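Local coordinates for signal transduction protein TRAP (Staphylococcus aureus, PDB 4AE5) that probably acts as a phosphorylated signal transducer that regulates staphylococcal virulence, promoting agr activation, RNAIII synthesis, toxin expression and biofilm formation, at residues A[52-62]-A[100-109]. Sequence-based numbering, arbitrary orientation.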
loop_
_atom_site.group_PDB
_atom_site.type_symbol
_atom_site.label_atom_id
_atom_site.label_comp_id
_atom_site.label_asym_id
_atom_site.label_seq_id
_atom_site.Cartn_x
_atom_site.Cartn_y
_atom_site.Cartn_z
ATOM N N ILE A 52 10.545 -3.887 3.304
ATOM C CA ILE A 52 10.985 -2.614 2.721
ATOM C C ILE A 52 10.557 -2.521 1.247
ATOM O O ILE A 52 10.675 -3.539 0.535
ATOM C CB ILE A 52 12.538 -2.481 2.804
ATOM C CG1 ILE A 52 13.002 -2.432 4.261
ATOM C CG2 ILE A 52 12.996 -1.189 2.206
ATOM C CD1 ILE A 52 14.469 -2.807 4.478
ATOM N N TYR A 53 10.148 -1.318 0.786
ATOM C CA TYR A 53 9.770 -1.014 -0.634
ATOM C C TYR A 53 10.320 0.336 -1.052
ATOM O O TYR A 53 10.352 1.267 -0.213
ATOM C CB TYR A 53 8.249 -0.956 -0.800
ATOM C CG TYR A 53 7.610 -2.214 -0.446
ATOM C CD1 TYR A 53 7.312 -2.467 0.867
ATOM C CD2 TYR A 53 7.264 -3.146 -1.429
ATOM C CE1 TYR A 53 6.774 -3.652 1.239
ATOM C CE2 TYR A 53 6.713 -4.369 -1.071
ATOM C CZ TYR A 53 6.469 -4.597 0.268
ATOM O OH TYR A 53 5.852 -5.723 0.719
ATOM N N GLU A 54 10.765 0.457 -2.314
ATOM C CA GLU A 54 10.992 1.766 -2.904
ATOM C C GLU A 54 9.668 2.325 -3.405
ATOM O O GLU A 54 8.852 1.566 -3.956
ATOM C CB GLU A 54 11.897 1.648 -4.105
ATOM C CG GLU A 54 13.365 1.464 -3.825
ATOM C CD GLU A 54 14.181 1.723 -5.089
ATOM O OE1 GLU A 54 14.059 2.839 -5.659
ATOM O OE2 GLU A 54 14.894 0.805 -5.539
ATOM N N VAL A 55 9.453 3.629 -3.193
ATOM C CA VAL A 55 8.270 4.336 -3.721
ATOM C C VAL A 55 8.496 4.708 -5.210
ATOM O O VAL A 55 9.347 5.592 -5.548
ATOM C CB VAL A 55 7.968 5.589 -2.907
ATOM C CG1 VAL A 55 6.754 6.293 -3.528
ATOM C CG2 VAL A 55 7.685 5.189 -1.466
ATOM N N ILE A 56 7.803 3.996 -6.097
ATOM C CA ILE A 56 7.943 4.167 -7.577
ATOM C C ILE A 56 7.081 5.337 -8.064
ATOM O O ILE A 56 7.507 6.164 -8.925
ATOM C CB ILE A 56 7.466 2.882 -8.320
ATOM C CG1 ILE A 56 8.233 1.645 -7.847
ATOM C CG2 ILE A 56 7.611 3.004 -9.839
ATOM C CD1 ILE A 56 9.730 1.979 -7.776
ATOM N N LYS A 57 5.843 5.395 -7.531
ATOM C CA LYS A 57 4.931 6.488 -7.827
ATOM C C LYS A 57 4.038 6.747 -6.620
ATOM O O LYS A 57 3.701 5.801 -5.895
ATOM C CB LYS A 57 4.039 6.153 -9.049
ATOM C CG LYS A 57 3.271 7.409 -9.497
ATOM C CD LYS A 57 2.137 7.233 -10.470
ATOM C CE LYS A 57 2.531 6.503 -11.725
ATOM N NZ LYS A 57 1.471 6.897 -12.711
ATOM N N GLU A 58 3.627 8.016 -6.461
ATOM C CA GLU A 58 2.780 8.455 -5.358
ATOM C C GLU A 58 1.849 9.616 -5.797
ATOM O O GLU A 58 2.192 10.440 -6.705
ATOM C CB GLU A 58 3.656 8.903 -4.177
ATOM C CG GLU A 58 4.689 9.981 -4.555
ATOM C CD GLU A 58 5.560 10.391 -3.360
ATOM O OE1 GLU A 58 5.032 10.985 -2.395
ATOM O OE2 GLU A 58 6.783 10.107 -3.360
ATOM N N ILE A 59 0.672 9.651 -5.172
ATOM C CA ILE A 59 -0.249 10.766 -5.249
ATOM C C ILE A 59 -0.778 10.946 -3.824
ATOM O O ILE A 59 -1.197 9.960 -3.177
ATOM C CB ILE A 59 -1.442 10.414 -6.186
ATOM C CG1 ILE A 59 -0.968 10.064 -7.605
ATOM C CG2 ILE A 59 -2.580 11.410 -6.033
ATOM C CD1 ILE A 59 -1.999 9.330 -8.439
ATOM N N GLY A 60 -0.815 12.168 -3.319
ATOM C CA GLY A 60 -1.519 12.416 -2.030
ATOM C C GLY A 60 -0.738 12.056 -0.749
ATOM O O GLY A 60 0.311 11.369 -0.787
ATOM N N GLU A 61 -1.242 12.502 0.381
ATOM C CA GLU A 61 -0.569 12.264 1.661
ATOM C C GLU A 61 -1.275 11.198 2.470
ATOM O O GLU A 61 -2.494 11.033 2.359
ATOM C CB GLU A 61 -0.485 13.559 2.481
ATOM C CG GLU A 61 0.121 14.704 1.687
ATOM C CD GLU A 61 1.636 14.715 1.767
ATOM O OE1 GLU A 61 2.163 14.996 2.873
ATOM O OE2 GLU A 61 2.298 14.465 0.730
ATOM N N PHE A 62 -0.532 10.520 3.339
ATOM C CA PHE A 62 -1.171 9.578 4.273
ATOM C C PHE A 62 -1.931 10.279 5.393
ATOM O O PHE A 62 -1.586 11.392 5.779
ATOM C CB PHE A 62 -0.086 8.688 4.934
ATOM C CG PHE A 62 0.616 7.800 4.003
ATOM C CD1 PHE A 62 -0.104 7.038 3.097
ATOM C CD2 PHE A 62 2.019 7.703 4.033
ATOM C CE1 PHE A 62 0.529 6.190 2.197
ATOM C CE2 PHE A 62 2.648 6.869 3.123
ATOM C CZ PHE A 62 1.913 6.087 2.223
ATOM N N PHE A 100 -11.434 9.339 -3.298
ATOM C CA PHE A 100 -10.021 9.023 -3.456
ATOM C C PHE A 100 -9.150 9.952 -2.582
ATOM O O PHE A 100 -9.349 11.174 -2.603
ATOM C CB PHE A 100 -9.566 9.197 -4.905
ATOM C CG PHE A 100 -8.077 9.056 -5.060
ATOM C CD1 PHE A 100 -7.532 7.834 -5.264
ATOM C CD2 PHE A 100 -7.233 10.184 -4.998
ATOM C CE1 PHE A 100 -6.142 7.632 -5.405
ATOM C CE2 PHE A 100 -5.865 10.013 -5.173
ATOM C CZ PHE A 100 -5.324 8.758 -5.362
ATOM N N LYS A 101 -8.148 9.392 -1.912
ATOM C CA LYS A 101 -7.229 10.205 -1.081
ATOM C C LYS A 101 -5.764 10.067 -1.534
ATOM O O LYS A 101 -5.042 11.059 -1.652
ATOM C CB LYS A 101 -7.377 9.818 0.417
ATOM C CG LYS A 101 -8.788 10.077 1.008
ATOM C CD LYS A 101 -9.210 11.579 0.846
ATOM C CE LYS A 101 -10.682 11.774 1.205
ATOM N NZ LYS A 101 -11.042 13.168 1.640
ATOM N N SER A 102 -5.298 8.838 -1.697
ATOM C CA SER A 102 -3.904 8.595 -2.029
ATOM C C SER A 102 -3.629 7.334 -2.808
ATOM O O SER A 102 -4.404 6.334 -2.824
ATOM C CB SER A 102 -3.057 8.649 -0.701
ATOM O OG SER A 102 -3.480 7.559 0.126
ATOM N N TYR A 103 -2.438 7.272 -3.356
ATOM C CA TYR A 103 -1.978 6.113 -4.121
ATOM C C TYR A 103 -0.446 5.951 -3.921
ATOM O O TYR A 103 0.296 6.974 -3.898
ATOM C CB TYR A 103 -2.177 6.395 -5.617
ATOM C CG TYR A 103 -1.625 5.367 -6.542
ATOM C CD1 TYR A 103 -2.127 4.076 -6.541
ATOM C CD2 TYR A 103 -0.600 5.662 -7.422
ATOM C CE1 TYR A 103 -1.692 3.103 -7.441
ATOM C CE2 TYR A 103 -0.128 4.686 -8.282
ATOM C CZ TYR A 103 -0.687 3.429 -8.313
ATOM O OH TYR A 103 -0.247 2.457 -9.174
ATOM N N ARG A 104 -0.010 4.713 -3.789
ATOM C CA ARG A 104 1.406 4.305 -3.795
ATOM C C ARG A 104 1.638 3.036 -4.578
ATOM O O ARG A 104 1.001 1.956 -4.318
ATOM C CB ARG A 104 1.990 4.121 -2.371
ATOM C CG ARG A 104 1.970 5.283 -1.372
ATOM C CD ARG A 104 2.913 6.435 -1.854
ATOM N NE ARG A 104 3.012 7.506 -0.842
ATOM C CZ ARG A 104 2.161 8.523 -0.748
ATOM N NH1 ARG A 104 1.113 8.637 -1.584
ATOM N NH2 ARG A 104 2.356 9.466 0.168
ATOM N N LEU A 105 2.547 3.135 -5.562
ATOM C CA LEU A 105 3.110 1.985 -6.228
ATOM C C LEU A 105 4.499 1.632 -5.651
ATOM O O LEU A 105 5.410 2.505 -5.591
ATOM C CB LEU A 105 3.170 2.186 -7.745
ATOM C CG LEU A 105 3.843 1.103 -8.559
ATOM C CD1 LEU A 105 2.930 -0.145 -8.532
ATOM C CD2 LEU A 105 4.061 1.600 -10.026
ATOM N N LEU A 106 4.658 0.397 -5.187
ATOM C CA LEU A 106 5.796 0.030 -4.281
ATOM C C LEU A 106 6.575 -1.139 -4.844
ATOM O O LEU A 106 5.992 -2.224 -5.111
ATOM C CB LEU A 106 5.292 -0.350 -2.887
ATOM C CG LEU A 106 4.445 0.764 -2.232
ATOM C CD1 LEU A 106 3.827 0.275 -0.903
ATOM C CD2 LEU A 106 5.320 2.012 -1.980
ATOM N N ARG A 107 7.871 -0.904 -5.090
ATOM C CA ARG A 107 8.788 -1.945 -5.605
ATOM C C ARG A 107 9.529 -2.625 -4.438
ATOM O O ARG A 107 10.253 -1.964 -3.675
ATOM C CB ARG A 107 9.850 -1.345 -6.547
ATOM C CG ARG A 107 10.864 -2.413 -6.997
ATOM C CD ARG A 107 12.167 -1.791 -7.475
ATOM N NE ARG A 107 11.958 -1.082 -8.729
ATOM C CZ ARG A 107 12.390 0.151 -8.984
ATOM N NH1 ARG A 107 13.096 0.829 -8.068
ATOM N NH2 ARG A 107 12.171 0.698 -10.172
ATOM N N PRO A 108 9.417 -3.943 -4.321
ATOM C CA PRO A 108 10.014 -4.547 -3.120
ATOM C C PRO A 108 11.528 -4.539 -3.130
ATOM O O PRO A 108 12.150 -4.703 -4.205
ATOM C CB PRO A 108 9.493 -5.995 -3.137
ATOM C CG PRO A 108 9.141 -6.278 -4.578
ATOM C CD PRO A 108 8.872 -4.943 -5.269
ATOM N N ALA A 109 12.130 -4.352 -1.954
ATOM C CA ALA A 109 13.608 -4.488 -1.789
ATOM C C ALA A 109 14.028 -5.971 -1.942
ATOM O O ALA A 109 15.066 -6.308 -2.552
ATOM C CB ALA A 109 14.010 -3.934 -0.415
#
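Arg-104 grips the chain just past the end of strand 52-59: its NH1 and NH2 both donate, end-on, to Gly-60 O, each at 3.0 Å, with NH2 in the carbonyl plane and NH1 above it. Strands 52-59 and 100-108 pair antiparallel in a closed, eight-stranded antiparallel barrel, their register shifted by one at a classic beta bulge where Ile-56 and Lys-57 both face Leu-105. NH1 of Arg-104 also bonds to Tyr-103 O, which Ile-59 N reaches from the opposite face of that carbonyl. A bend at chi2 (-67°) turns the arginine back across its partner strand, where the guanidinium is sandwiched: Phe-62 lies over one face in a cation-pi contact, CZ of Arg-104 being 4.3 Å from the ring centroid, and Glu-58 CB lies over the other. Arg-104 NE pairs with Glu-40 OE2 in a salt bridge, so NH1, NH2 and NE each have a partner, while Glu-58 pairs with Lys-2.

At the far end Glu-54 OE2 and Arg-107 NH1 make a salt bridge of 3.1 Å, the carboxylate and guanidinium planes turned 71° apart. Glu-84 of helix 80-88 is a second partner for Arg-107. Between the two arginines, the bulge takes its backbone bonds from Ile-56 N to Leu-105 O and from Leu-105 N to Lys-57 O. The side chains of Leu-105 and Ile-56 pack on helix 80-88, and Lys-57 NZ bonds to Ile-88 O, joining the sheet to that helix.

On the face carrying Tyr-53, Val-55 and Leu-106, Tyr-53 CB packs 3.7 Å from Leu-106 CB, the two side chains crossing at about a right angle. On the other face, which carries Tyr-103 and Leu-105, Ile-59 CG2 meets the edge of the Phe-100 ring. Ile-56 CD1 sits over the centre of the Arg-107 guanidinium, 3.4 Å from CZ of Arg-107.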